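Local coordinates for RagB/SusD domain protein (Flavobacterium johnsoniae, PDB 5J90), which binds chitin as a SusD-family protein and probably helps deliver chitin fragments for uptake at the outer membrane, at residues 272-277 / 423-428; 278-283 / 374-379; 351-356 / 405-410. One frame throughout, in Å; residues are numbered along the deposited sequence.

All three contacts lie on one side of the chain's centre in this SusD-like protein. Contact 1 pairs helices 269-277 and 413-428, while contacts 2 and 3 set the loop segments 278-283 and 405-410 against helices 373-378 and 353-368. Contacts 1 and 2 are neighbours, their centres about 10 Å apart: helix 269-277 is followed directly by the loop 278-283, and Gln423 NE2 lies 3.0 Å from Tyr376 OH in a probable hydrogen bond. Contact 3 sits farther out, about 16 Å from contact 2 and 18 Å from contact 1 between centres. It meets contact 2 through the backbone, where Asp379 O and Ala406 N are 3.0 Å apart. Val405 also packs on Tyr278 and Gln423, joining all three contacts.

Contact 1 of 3, residues 272-277 / 423-428; sequences ESIMKG and QKWIAG
Ile274 of helix 269-277 pushes its CD1 methyl against the indole of Trp425 on helix 413-428, 3.6 Å from CZ3, meeting the ring obliquely. This is the tight part of the contact. Ile274 has CG1 anti to the carbonyl carbon (chi1 -67°), which leaves CG2 anti to the backbone N, and the two branches divide the work: CD1 takes the six-membered ring, while CG2 lies 4.0 Å from Ile426 CD1. The other pair is slighter. Met275 bends at its sulfur (chi3 73°), which brings CE to 3.9 Å from Ile426 CG2, the two side chains running past each other in opposite directions.

Within the helical SusD-like fold the two segments cross nearly at right angles (-99°) with their axes 11.6 Å apart, so side chains bridge the gap. On the far side of helix 269-277, partly exposed at Lys276, the character changes: Lys276 NZ pairs with Glu272 OE2 at 3.2 Å, coming from above the carboxylate plane, and Lys298 is a second partner of that oxygen. Across the contact itself no hydrogen bond forms, which implies that these buried side chains are joined by shape and apolar contact, with polar bonding left to atoms turned away from it, such as Trp425 NE1, bound to Ser61 O.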
ATOM      1  N   GLU A 272      21.977  21.411  -7.278  1.00 12.27           N
ATOM      2  CA  GLU A 272      23.057  22.265  -6.783  1.00 13.44           C
ATOM      3  C   GLU A 272      23.632  21.694  -5.489  1.00 12.85           C
ATOM      4  O   GLU A 272      24.835  21.521  -5.359  1.00 13.74           O
ATOM      5  CB  GLU A 272      22.590  23.706  -6.556  1.00 12.47           C
ATOM      6  CG  GLU A 272      23.755  24.595  -6.136  1.00 15.48           C
ATOM      7  CD  GLU A 272      23.362  26.005  -5.711  1.00 17.52           C
ATOM      8  OE1 GLU A 272      22.391  26.575  -6.248  1.00 14.59           O
ATOM      9  OE2 GLU A 272      24.067  26.557  -4.834  1.00 20.80           O
ATOM     10  N   SER A 273      22.765  21.369  -4.536  1.00 12.45           N
ATOM     11  CA  SER A 273      23.213  20.850  -3.249  1.00 12.25           C
ATOM     12  C   SER A 273      24.061  19.589  -3.393  1.00 13.02           C
ATOM     13  O   SER A 273      25.159  19.480  -2.825  1.00 13.00           O
ATOM     14  CB  SER A 273      22.003  20.568  -2.349  1.00 13.44           C
ATOM     15  OG  SER A 273      22.422  19.966  -1.137  1.00 13.72           O
ATOM     16  N   ILE A 274      23.556  18.629  -4.152  1.00 11.75           N
ATOM     17  CA  ILE A 274      24.221  17.341  -4.274  1.00 12.62           C
ATOM     18  C   ILE A 274      25.473  17.405  -5.147  1.00 12.52           C
ATOM     19  O   ILE A 274      26.536  16.933  -4.746  1.00 13.37           O
ATOM     20  CB  ILE A 274      23.226  16.264  -4.755  1.00 11.20           C
ATOM     21  CG1 ILE A 274      22.178  16.033  -3.660  1.00 13.68           C
ATOM     22  CG2 ILE A 274      23.953  14.973  -5.103  1.00 11.93           C
ATOM     23  CD1 ILE A 274      21.038  15.089  -4.053  1.00 13.01           C
ATOM     24  N   MET A 275      25.361  17.987  -6.335  1.00 13.42           N
ATOM     25  CA  MET A 275      26.505  17.994  -7.244  1.00 12.38           C
ATOM     26  C   MET A 275      27.619  18.963  -6.811  1.00 14.34           C
ATOM     27  O   MET A 275      28.801  18.638  -6.946  1.00 15.46           O
ATOM     28  CB  MET A 275      26.065  18.190  -8.704  1.00 13.97           C
ATOM     29  CG  MET A 275      25.176  17.031  -9.197  1.00 15.55           C
ATOM     30  SD  MET A 275      24.944  16.942 -10.986  1.00 15.00           S
ATOM     31  CE  MET A 275      26.564  16.362 -11.491  1.00 12.54           C
ATOM     32  N   LYS A 276      27.253  20.122  -6.268  1.00 13.50           N
ATOM     33  CA  LYS A 276      28.267  21.021  -5.703  1.00 14.71           C
ATOM     34  C   LYS A 276      28.924  20.400  -4.476  1.00 17.26           C
ATOM     35  O   LYS A 276      30.135  20.515  -4.289  1.00 17.65           O
ATOM     36  CB  LYS A 276      27.663  22.366  -5.310  1.00 16.91           C
ATOM     37  CG  LYS A 276      27.549  23.377  -6.423  1.00 20.48           C
ATOM     38  CD  LYS A 276      27.265  24.740  -5.806  1.00 30.18           C
ATOM     39  CE  LYS A 276      27.462  25.879  -6.780  1.00 34.43           C
ATOM     40  NZ  LYS A 276      26.899  27.139  -6.212  1.00 27.29           N
ATOM     41  N   GLY A 277      28.129  19.753  -3.628  1.00 14.48           N
ATOM     42  CA  GLY A 277      28.665  19.133  -2.425  1.00 14.72           C
ATOM     43  C   GLY A 277      29.764  18.145  -2.756  1.00 15.65           C
ATOM     44  O   GLY A 277      30.812  18.103  -2.100  1.00 17.84           O
ATOM     45  N   GLN A 423      23.923   7.933  -6.495  1.00 10.04           N
ATOM     46  CA  GLN A 423      24.752   7.861  -7.696  1.00  9.33           C
ATOM     47  C   GLN A 423      23.923   7.515  -8.932  1.00 10.21           C
ATOM     48  O   GLN A 423      24.174   8.017 -10.032  1.00 10.12           O
ATOM     49  CB  GLN A 423      25.918   6.899  -7.479  1.00  9.66           C
ATOM     50  CG  GLN A 423      26.970   7.496  -6.544  1.00 10.81           C
ATOM     51  CD  GLN A 423      27.546   8.803  -7.075  1.00 11.20           C
ATOM     52  OE1 GLN A 423      27.812   8.941  -8.271  1.00 11.34           O
ATOM     53  NE2 GLN A 423      27.742   9.773  -6.180  1.00 12.25           N
ATOM     54  N   LYS A 424      22.906   6.683  -8.740  1.00  9.33           N
ATOM     55  CA  LYS A 424      21.982   6.337  -9.810  1.00  8.07           C
ATOM     56  C   LYS A 424      21.230   7.588 -10.282  1.00  8.80           C
ATOM     57  O   LYS A 424      21.093   7.846 -11.490  1.00  9.61           O
ATOM     58  CB  LYS A 424      21.008   5.297  -9.253  1.00  9.94           C
ATOM     59  CG  LYS A 424      20.161   4.582 -10.262  1.00  9.49           C
ATOM     60  CD  LYS A 424      19.327   3.538  -9.505  1.00  9.86           C
ATOM     61  CE  LYS A 424      18.439   2.753 -10.423  1.00 10.25           C
ATOM     62  NZ  LYS A 424      17.400   2.058  -9.606  1.00  9.60           N
ATOM     63  N   TRP A 425      20.766   8.372  -9.319  1.00  8.15           N
ATOM     64  CA  TRP A 425      20.056   9.616  -9.580  1.00  8.66           C
ATOM     65  C   TRP A 425      20.944  10.594 -10.369  1.00  9.62           C
ATOM     66  O   TRP A 425      20.504  11.166 -11.367  1.00  9.43           O
ATOM     67  CB  TRP A 425      19.604  10.185  -8.237  1.00  8.55           C
ATOM     68  CG  TRP A 425      18.826  11.483  -8.208  1.00  8.90           C
ATOM     69  CD1 TRP A 425      17.466  11.631  -8.263  1.00  8.87           C
ATOM     70  CD2 TRP A 425      19.360  12.797  -7.983  1.00  9.02           C
ATOM     71  NE1 TRP A 425      17.125  12.954  -8.129  1.00  8.68           N
ATOM     72  CE2 TRP A 425      18.270  13.696  -7.964  1.00  8.35           C
ATOM     73  CE3 TRP A 425      20.656  13.305  -7.820  1.00 10.27           C
ATOM     74  CZ2 TRP A 425      18.431  15.068  -7.769  1.00  9.60           C
ATOM     75  CZ3 TRP A 425      20.815  14.674  -7.638  1.00 10.38           C
ATOM     76  CH2 TRP A 425      19.710  15.538  -7.614  1.00  9.89           C
ATOM     77  N   ILE A 426      22.196  10.763  -9.954  1.00  9.15           N
ATOM     78  CA  ILE A 426      23.083  11.655 -10.706  1.00 10.42           C
ATOM     79  C   ILE A 426      23.278  11.145 -12.138  1.00  9.67           C
ATOM     80  O   ILE A 426      23.196  11.919 -13.095  1.00  9.65           O
ATOM     81  CB  ILE A 426      24.462  11.854 -10.024  1.00  8.92           C
ATOM     82  CG1 ILE A 426      24.298  12.499  -8.648  1.00  9.81           C
ATOM     83  CG2 ILE A 426      25.375  12.727 -10.906  1.00 10.21           C
ATOM     84  CD1 ILE A 426      25.577  12.478  -7.793  1.00 12.61           C
ATOM     85  N   ALA A 427      23.537   9.849 -12.287  1.00  8.82           N
ATOM     86  CA  ALA A 427      23.819   9.267 -13.595  1.00  9.14           C
ATOM     87  C   ALA A 427      22.655   9.375 -14.581  1.00 10.30           C
ATOM     88  O   ALA A 427      22.874   9.460 -15.793  1.00 10.42           O
ATOM     89  CB  ALA A 427      24.263   7.807 -13.443  1.00  9.72           C
ATOM     90  N   GLY A 428      21.419   9.358 -14.072  1.00  8.95           N
ATOM     91  CA  GLY A 428      20.251   9.303 -14.938  1.00  9.58           C
ATOM     92  C   GLY A 428      19.757  10.644 -15.451  1.00 10.08           C
ATOM     93  O   GLY A 428      18.837  10.672 -16.259  1.00 10.61           O
TER

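Contact 2 of 3, residues 278-283 / 374-379; sequences YQDPRI and AGYIAD
Tyr376 reaches from helix 373-378 to the loop 278-283, its CD2/CE2 side turned to Tyr278 on one side of the ring plane and to Asp280 and Pro281 on the other, with the hydroxyl close to Arg282. The ring stands on a CG anti to its backbone N (chi1 180°), which carries Tyr376 OH to 2.7 Å from Asp280 OD2; the hydrogen bond given to that oxygen is weak. Gln423 of helix 413-428 donates to the same hydroxyl, so OH has partners on two parts of the fold.

Tyr278 approaches obliquely, the two aromatic planes being 82° apart. Tyr278 CB touches Tyr376 CE2 at 3.8 Å, and Tyr278 CD2 lies 3.3 Å from Tyr376 OH, while its own hydroxyl is bonded to Val403 O. Pro281 CD grazes the ring near Tyr376 CD2. A Schellman motif at Gln279, after helix 269-277, turns the chain between Tyr278 and Asp280.

Arg282 is gripped by Asp280, side-on: Arg282 NE meets the syn lone pair of Asp280 OD1 at 3.0 Å, almost straight at 176°, and Arg282 NH2 meets the syn lone pair of Asp280 OD2 at 2.8 Å. OD1 also accepts from Arg282 N on its anti side, capping the type I turn from Asp280 to Ile283 that leads into helix 283-286. With an alanine in place of Asp280 the guanidinium would probably lose its countercharge, the turn its cap and Tyr376 OH one weak acceptor. Further bonds from Arg282 to Ser364 and Gln423 tie the cluster to helices 353-368 and 413-428. The chemistry implies a buried polar cluster in which an aspartate-arginine ion pair, probably fully charged, holds the carboxylate to which the tyrosine hydroxyl gives a weak bond.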
ATOM      1  N   TYR A 278      29.529  17.344  -3.789  1.00 15.16           N
ATOM      2  CA  TYR A 278      30.494  16.345  -4.225  1.00 15.17           C
ATOM      3  C   TYR A 278      31.559  16.904  -5.169  1.00 14.78           C
ATOM      4  O   TYR A 278      32.453  16.172  -5.576  1.00 15.09           O
ATOM      5  CB  TYR A 278      29.782  15.198  -4.947  1.00 14.98           C
ATOM      6  CG  TYR A 278      28.994  14.232  -4.077  1.00 15.27           C
ATOM      7  CD1 TYR A 278      29.294  14.037  -2.730  1.00 13.75           C
ATOM      8  CD2 TYR A 278      27.957  13.486  -4.627  1.00 14.74           C
ATOM      9  CE1 TYR A 278      28.571  13.129  -1.954  1.00 14.19           C
ATOM     10  CE2 TYR A 278      27.235  12.583  -3.866  1.00 13.44           C
ATOM     11  CZ  TYR A 278      27.540  12.406  -2.534  1.00 13.39           C
ATOM     12  OH  TYR A 278      26.811  11.490  -1.794  1.00 13.71           O
ATOM     13  N   GLN A 279      31.453  18.185  -5.525  1.00 13.84           N
ATOM     14  CA  GLN A 279      32.320  18.783  -6.550  1.00 15.60           C
ATOM     15  C   GLN A 279      32.370  17.881  -7.778  1.00 16.80           C
ATOM     16  O   GLN A 279      33.431  17.558  -8.310  1.00 16.80           O
ATOM     17  CB  GLN A 279      33.727  19.039  -6.005  1.00 18.43           C
ATOM     18  CG  GLN A 279      33.764  20.073  -4.895  1.00 21.88           C
ATOM     19  CD  GLN A 279      35.171  20.339  -4.396  1.00 35.54           C
ATOM     20  OE1 GLN A 279      36.144  20.188  -5.137  1.00 35.32           O
ATOM     21  NE2 GLN A 279      35.285  20.729  -3.132  1.00 41.99           N
ATOM     22  N   ASP A 280      31.185  17.467  -8.211  1.00 15.14           N
ATOM     23  CA  ASP A 280      31.036  16.457  -9.240  1.00 12.58           C
ATOM     24  C   ASP A 280      31.355  17.051 -10.610  1.00 12.14           C
ATOM     25  O   ASP A 280      30.704  18.004 -11.030  1.00 13.31           O
ATOM     26  CB  ASP A 280      29.585  15.965  -9.185  1.00 14.07           C
ATOM     27  CG  ASP A 280      29.369  14.681  -9.944  1.00 12.97           C
ATOM     28  OD1 ASP A 280      29.848  14.564 -11.084  1.00 12.58           O
ATOM     29  OD2 ASP A 280      28.705  13.770  -9.386  1.00 13.14           O
ATOM     30  N   PRO A 281      32.344  16.482 -11.321  1.00 12.40           N
ATOM     31  CA  PRO A 281      32.731  17.059 -12.616  1.00 15.09           C
ATOM     32  C   PRO A 281      31.655  16.917 -13.694  1.00 16.40           C
ATOM     33  O   PRO A 281      31.752  17.573 -14.731  1.00 17.06           O
ATOM     34  CB  PRO A 281      33.983  16.264 -13.001  1.00 15.63           C
ATOM     35  CG  PRO A 281      33.855  14.974 -12.267  1.00 17.05           C
ATOM     36  CD  PRO A 281      33.174  15.318 -10.966  1.00 14.34           C
ATOM     37  N   ARG A 282      30.640  16.087 -13.461  1.00 12.59           N
ATOM     38  CA  ARG A 282      29.545  15.970 -14.422  1.00 13.47           C
ATOM     39  C   ARG A 282      28.682  17.227 -14.461  1.00 13.72           C
ATOM     40  O   ARG A 282      27.898  17.415 -15.389  1.00 13.78           O
ATOM     41  CB  ARG A 282      28.687  14.732 -14.117  1.00 11.52           C
ATOM     42  CG  ARG A 282      29.414  13.429 -14.419  1.00 11.86           C
ATOM     43  CD  ARG A 282      28.657  12.209 -13.874  1.00 12.17           C
ATOM     44  NE  ARG A 282      28.715  12.151 -12.415  1.00 10.49           N
ATOM     45  CZ  ARG A 282      28.314  11.105 -11.694  1.00 10.73           C
ATOM     46  NH1 ARG A 282      27.825  10.030 -12.303  1.00 11.71           N
ATOM     47  NH2 ARG A 282      28.413  11.138 -10.376  1.00 11.19           N
ATOM     48  N   ILE A 283      28.850  18.101 -13.471  1.00 12.45           N
ATOM     49  CA  ILE A 283      28.024  19.295 -13.365  1.00 13.11           C
ATOM     50  C   ILE A 283      28.170  20.190 -14.599  1.00 12.45           C
ATOM     51  O   ILE A 283      27.221  20.856 -14.998  1.00 13.53           O
ATOM     52  CB  ILE A 283      28.353  20.086 -12.078  1.00 12.97           C
ATOM     53  CG1 ILE A 283      27.191  20.986 -11.663  1.00 14.81           C
ATOM     54  CG2 ILE A 283      29.640  20.889 -12.243  1.00 15.61           C
ATOM     55  CD1 ILE A 283      27.388  21.600 -10.289  1.00 17.49           C
ATOM     56  N   ALA A 374      38.305   7.736  -9.959  1.00 17.96           N
ATOM     57  CA  ALA A 374      38.927   7.029  -8.845  1.00 16.05           C
ATOM     58  C   ALA A 374      38.923   7.853  -7.555  1.00 16.70           C
ATOM     59  O   ALA A 374      38.585   7.341  -6.485  1.00 18.53           O
ATOM     60  CB  ALA A 374      40.346   6.597  -9.204  1.00 19.93           C
ATOM     61  N   GLY A 375      39.294   9.125  -7.659  1.00 16.50           N
ATOM     62  CA  GLY A 375      39.330  10.008  -6.507  1.00 17.27           C
ATOM     63  C   GLY A 375      37.945  10.312  -5.966  1.00 15.07           C
ATOM     64  O   GLY A 375      37.739  10.397  -4.753  1.00 18.74           O
ATOM     65  N   TYR A 376      36.999  10.492  -6.882  1.00 15.80           N
ATOM     66  CA  TYR A 376      35.604  10.752  -6.534  1.00 15.59           C
ATOM     67  C   TYR A 376      35.013   9.561  -5.776  1.00 12.32           C
ATOM     68  O   TYR A 376      34.377   9.729  -4.734  1.00 14.13           O
ATOM     69  CB  TYR A 376      34.829  11.019  -7.823  1.00 14.06           C
ATOM     70  CG  TYR A 376      33.350  11.309  -7.677  1.00 12.19           C
ATOM     71  CD1 TYR A 376      32.415  10.277  -7.719  1.00 12.31           C
ATOM     72  CD2 TYR A 376      32.886  12.610  -7.543  1.00 14.06           C
ATOM     73  CE1 TYR A 376      31.054  10.536  -7.614  1.00 12.19           C
ATOM     74  CE2 TYR A 376      31.518  12.881  -7.429  1.00 11.93           C
ATOM     75  CZ  TYR A 376      30.613  11.833  -7.467  1.00 11.47           C
ATOM     76  OH  TYR A 376      29.267  12.091  -7.365  1.00 12.64           O
ATOM     77  N   ILE A 377      35.270   8.369  -6.301  1.00 12.84           N
ATOM     78  CA  ILE A 377      34.800   7.119  -5.724  1.00 13.22           C
ATOM     79  C   ILE A 377      35.392   6.859  -4.336  1.00 15.82           C
ATOM     80  O   ILE A 377      34.729   6.293  -3.466  1.00 15.98           O
ATOM     81  CB  ILE A 377      35.122   5.956  -6.678  1.00 14.24           C
ATOM     82  CG1 ILE A 377      34.174   5.992  -7.885  1.00 13.66           C
ATOM     83  CG2 ILE A 377      35.051   4.618  -5.964  1.00 14.87           C
ATOM     84  CD1 ILE A 377      34.606   5.098  -9.022  1.00 15.32           C
ATOM     85  N   ALA A 378      36.630   7.300  -4.117  1.00 16.07           N
ATOM     86  CA  ALA A 378      37.296   7.046  -2.842  1.00 17.86           C
ATOM     87  C   ALA A 378      37.030   8.110  -1.773  1.00 16.37           C
ATOM     88  O   ALA A 378      37.420   7.939  -0.617  1.00 20.20           O
ATOM     89  CB  ALA A 378      38.800   6.878  -3.058  1.00 18.46           C
ATOM     90  N   ASP A 379      36.357   9.198  -2.141  1.00 15.85           N
ATOM     91  CA  ASP A 379      36.170  10.315  -1.220  1.00 14.85           C
ATOM     92  C   ASP A 379      35.133  10.020  -0.138  1.00 18.72           C
ATOM     93  O   ASP A 379      33.960   9.787  -0.438  1.00 16.30           O
ATOM     94  CB  ASP A 379      35.800  11.588  -1.981  1.00 19.42           C
ATOM     95  CG  ASP A 379      35.770  12.807  -1.083  1.00 23.09           C
ATOM     96  OD1 ASP A 379      34.888  12.879  -0.205  1.00 20.34           O
ATOM     97  OD2 ASP A 379      36.635  13.697  -1.252  1.00 28.69           O
TER

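Contact 3 of 3, residues 351-356 / 405-410; sequences GTAQEL and VAWDAA
Anti first torsions on both partners, with the glutamine chain extended beyond CG, bring Gln354 (chi1 -175°) and Trp407 together. The result is a CH-pi contact at the N-terminus of helix 353-368, which a capping box closes, in the SusD-like fold. Gln354 CB stands over the five-membered ring of Trp407, 3.5 Å from its centroid and 11° off the ring normal, and CG follows at 3.4 Å from Trp407 CG. The side-chain amide continues past the CD1 corner of the indole, its plane within 14° of the ring plane. Gln354 NE2 is engaged with Glu358 one turn along the helix. Ala353 supplies a second touch, its CB lying 3.8 Å from Trp407 CH2 at the other end of the indole.

In the capping box Thr352 OG1 accepts from Glu355 N at 3.1 Å, and Glu355 OE1 accepts in return from Thr352 N at 3.0 Å. Opposite, segment 405-410 has no regular helix or strand; Trp407 lies against helix 353-368, and the indole also meets Tyr357 as well as Lys416 and Ile420 of helix 413-428. The contact therefore joins a surface loop to two helices. Just beyond the tryptophan the loop is folded by an Asx turn, in which Asp408 OD1 accepts from Ala410 N at 2.9 Å, the donor standing above the carboxylate plane.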
ATOM      1  N   GLY A 351      28.761 -10.069  -8.964  1.00 15.66           N
ATOM      2  CA  GLY A 351      29.553  -9.043  -8.333  1.00 14.58           C
ATOM      3  C   GLY A 351      29.054  -8.717  -6.945  1.00 12.01           C
ATOM      4  O   GLY A 351      27.921  -9.057  -6.564  1.00 12.56           O
ATOM      5  N   THR A 352      29.908  -8.049  -6.185  1.00 12.00           N
ATOM      6  CA  THR A 352      29.520  -7.545  -4.878  1.00 11.55           C
ATOM      7  C   THR A 352      28.843  -6.183  -5.033  1.00 10.57           C
ATOM      8  O   THR A 352      29.042  -5.491  -6.034  1.00 10.88           O
ATOM      9  CB  THR A 352      30.737  -7.370  -3.953  1.00 12.20           C
ATOM     10  OG1 THR A 352      31.598  -6.364  -4.494  1.00 11.91           O
ATOM     11  CG2 THR A 352      31.507  -8.687  -3.802  1.00 14.96           C
ATOM     12  N   ALA A 353      28.067  -5.788  -4.033  1.00  9.98           N
ATOM     13  CA  ALA A 353      27.444  -4.465  -4.059  1.00 10.53           C
ATOM     14  C   ALA A 353      28.480  -3.357  -4.264  1.00  9.83           C
ATOM     15  O   ALA A 353      28.262  -2.434  -5.058  1.00 10.98           O
ATOM     16  CB  ALA A 353      26.639  -4.228  -2.790  1.00 11.70           C
ATOM     17  N   GLN A 354      29.615  -3.450  -3.570  1.00 11.05           N
ATOM     18  CA  GLN A 354      30.633  -2.409  -3.708  1.00 13.10           C
ATOM     19  C   GLN A 354      31.207  -2.357  -5.121  1.00 10.09           C
ATOM     20  O   GLN A 354      31.335  -1.268  -5.691  1.00 11.37           O
ATOM     21  CB  GLN A 354      31.781  -2.541  -2.700  1.00 15.25           C
ATOM     22  CG  GLN A 354      32.753  -1.344  -2.818  1.00 17.16           C
ATOM     23  CD  GLN A 354      33.975  -1.430  -1.920  1.00 23.25           C
ATOM     24  OE1 GLN A 354      34.133  -2.367  -1.140  1.00 22.27           O
ATOM     25  NE2 GLN A 354      34.856  -0.443  -2.038  1.00 22.08           N
ATOM     26  N   GLU A 355      31.523  -3.521  -5.687  1.00 11.79           N
ATOM     27  CA  GLU A 355      32.109  -3.579  -7.032  1.00 11.86           C
ATOM     28  C   GLU A 355      31.165  -2.966  -8.055  1.00 10.74           C
ATOM     29  O   GLU A 355      31.581  -2.215  -8.945  1.00 11.09           O
ATOM     30  CB  GLU A 355      32.397  -5.028  -7.445  1.00 14.68           C
ATOM     31  CG  GLU A 355      33.532  -5.723  -6.708  1.00 19.74           C
ATOM     32  CD  GLU A 355      33.629  -7.203  -7.061  1.00 24.67           C
ATOM     33  OE1 GLU A 355      32.605  -7.809  -7.467  1.00 20.81           O
ATOM     34  OE2 GLU A 355      34.740  -7.767  -6.932  1.00 28.73           O
ATOM     35  N   LEU A 356      29.883  -3.298  -7.933  1.00 10.12           N
ATOM     36  CA  LEU A 356      28.872  -2.867  -8.890  1.00  9.72           C
ATOM     37  C   LEU A 356      28.591  -1.371  -8.761  1.00  9.83           C
ATOM     38  O   LEU A 356      28.459  -0.671  -9.768  1.00  9.88           O
ATOM     39  CB  LEU A 356      27.603  -3.699  -8.699  1.00  9.39           C
ATOM     40  CG  LEU A 356      27.803  -5.155  -9.129  1.00  9.97           C
ATOM     41  CD1 LEU A 356      26.711  -6.044  -8.543  1.00 10.44           C
ATOM     42  CD2 LEU A 356      27.834  -5.276 -10.645  1.00 11.28           C
ATOM     43  N   VAL A 405      30.342   9.730  -0.971  1.00 13.37           N
ATOM     44  CA  VAL A 405      30.402   8.809  -2.092  1.00 13.99           C
ATOM     45  C   VAL A 405      31.011   7.464  -1.698  1.00 14.80           C
ATOM     46  O   VAL A 405      30.498   6.414  -2.077  1.00 13.64           O
ATOM     47  CB  VAL A 405      31.199   9.398  -3.277  1.00 13.09           C
ATOM     48  CG1 VAL A 405      31.306   8.369  -4.390  1.00 13.58           C
ATOM     49  CG2 VAL A 405      30.535  10.662  -3.800  1.00 14.15           C
ATOM     50  N   ALA A 406      32.105   7.496  -0.933  1.00 13.65           N
ATOM     51  CA  ALA A 406      32.891   6.295  -0.661  1.00 14.82           C
ATOM     52  C   ALA A 406      32.087   5.159  -0.037  1.00 13.71           C
ATOM     53  O   ALA A 406      31.318   5.371   0.902  1.00 15.71           O
ATOM     54  CB  ALA A 406      34.092   6.634   0.230  1.00 16.86           C
ATOM     55  N   TRP A 407      32.292   3.957  -0.562  1.00 13.81           N
ATOM     56  CA  TRP A 407      31.669   2.772   0.006  1.00 14.74           C
ATOM     57  C   TRP A 407      32.246   2.483   1.381  1.00 16.34           C
ATOM     58  O   TRP A 407      33.460   2.557   1.592  1.00 18.66           O
ATOM     59  CB  TRP A 407      31.890   1.562  -0.896  1.00 13.50           C
ATOM     60  CG  TRP A 407      31.057   0.380  -0.499  1.00 14.92           C
ATOM     61  CD1 TRP A 407      31.447  -0.694   0.253  1.00 16.39           C
ATOM     62  CD2 TRP A 407      29.681   0.164  -0.829  1.00 14.18           C
ATOM     63  NE1 TRP A 407      30.391  -1.566   0.411  1.00 16.55           N
ATOM     64  CE2 TRP A 407      29.302  -1.065  -0.254  1.00 14.34           C
ATOM     65  CE3 TRP A 407      28.739   0.887  -1.565  1.00 15.58           C
ATOM     66  CZ2 TRP A 407      28.016  -1.580  -0.386  1.00 15.66           C
ATOM     67  CZ3 TRP A 407      27.460   0.371  -1.696  1.00 15.85           C
ATOM     68  CH2 TRP A 407      27.115  -0.851  -1.115  1.00 15.61           C
ATOM     69  N   ASP A 408      31.365   2.150   2.310  1.00 15.74           N
ATOM     70  CA  ASP A 408      31.751   1.712   3.642  1.00 19.45           C
ATOM     71  C   ASP A 408      31.092   0.362   3.881  1.00 19.58           C
ATOM     72  O   ASP A 408      29.871   0.276   3.999  1.00 16.85           O
ATOM     73  CB  ASP A 408      31.269   2.733   4.674  1.00 21.61           C
ATOM     74  CG  ASP A 408      31.621   2.348   6.104  1.00 24.18           C
ATOM     75  OD1 ASP A 408      32.184   1.254   6.328  1.00 21.71           O
ATOM     76  OD2 ASP A 408      31.315   3.153   7.009  1.00 28.72           O
ATOM     77  N   ALA A 409      31.894  -0.695   3.949  1.00 17.28           N
ATOM     78  CA  ALA A 409      31.370  -2.044   4.117  1.00 15.06           C
ATOM     79  C   ALA A 409      30.580  -2.207   5.414  1.00 15.14           C
ATOM     80  O   ALA A 409      29.729  -3.088   5.514  1.00 18.46           O
ATOM     81  CB  ALA A 409      32.504  -3.073   4.052  1.00 19.68           C
ATOM     82  N   ALA A 410      30.873  -1.357   6.396  1.00 17.05           N
ATOM     83  CA  ALA A 410      30.272  -1.464   7.724  1.00 19.49           C
ATOM     84  C   ALA A 410      29.000  -0.633   7.855  1.00 18.23           C
ATOM     85  O   ALA A 410      28.344  -0.656   8.900  1.00 18.68           O
ATOM     86  CB  ALA A 410      31.282  -1.045   8.787  1.00 18.06           C
TER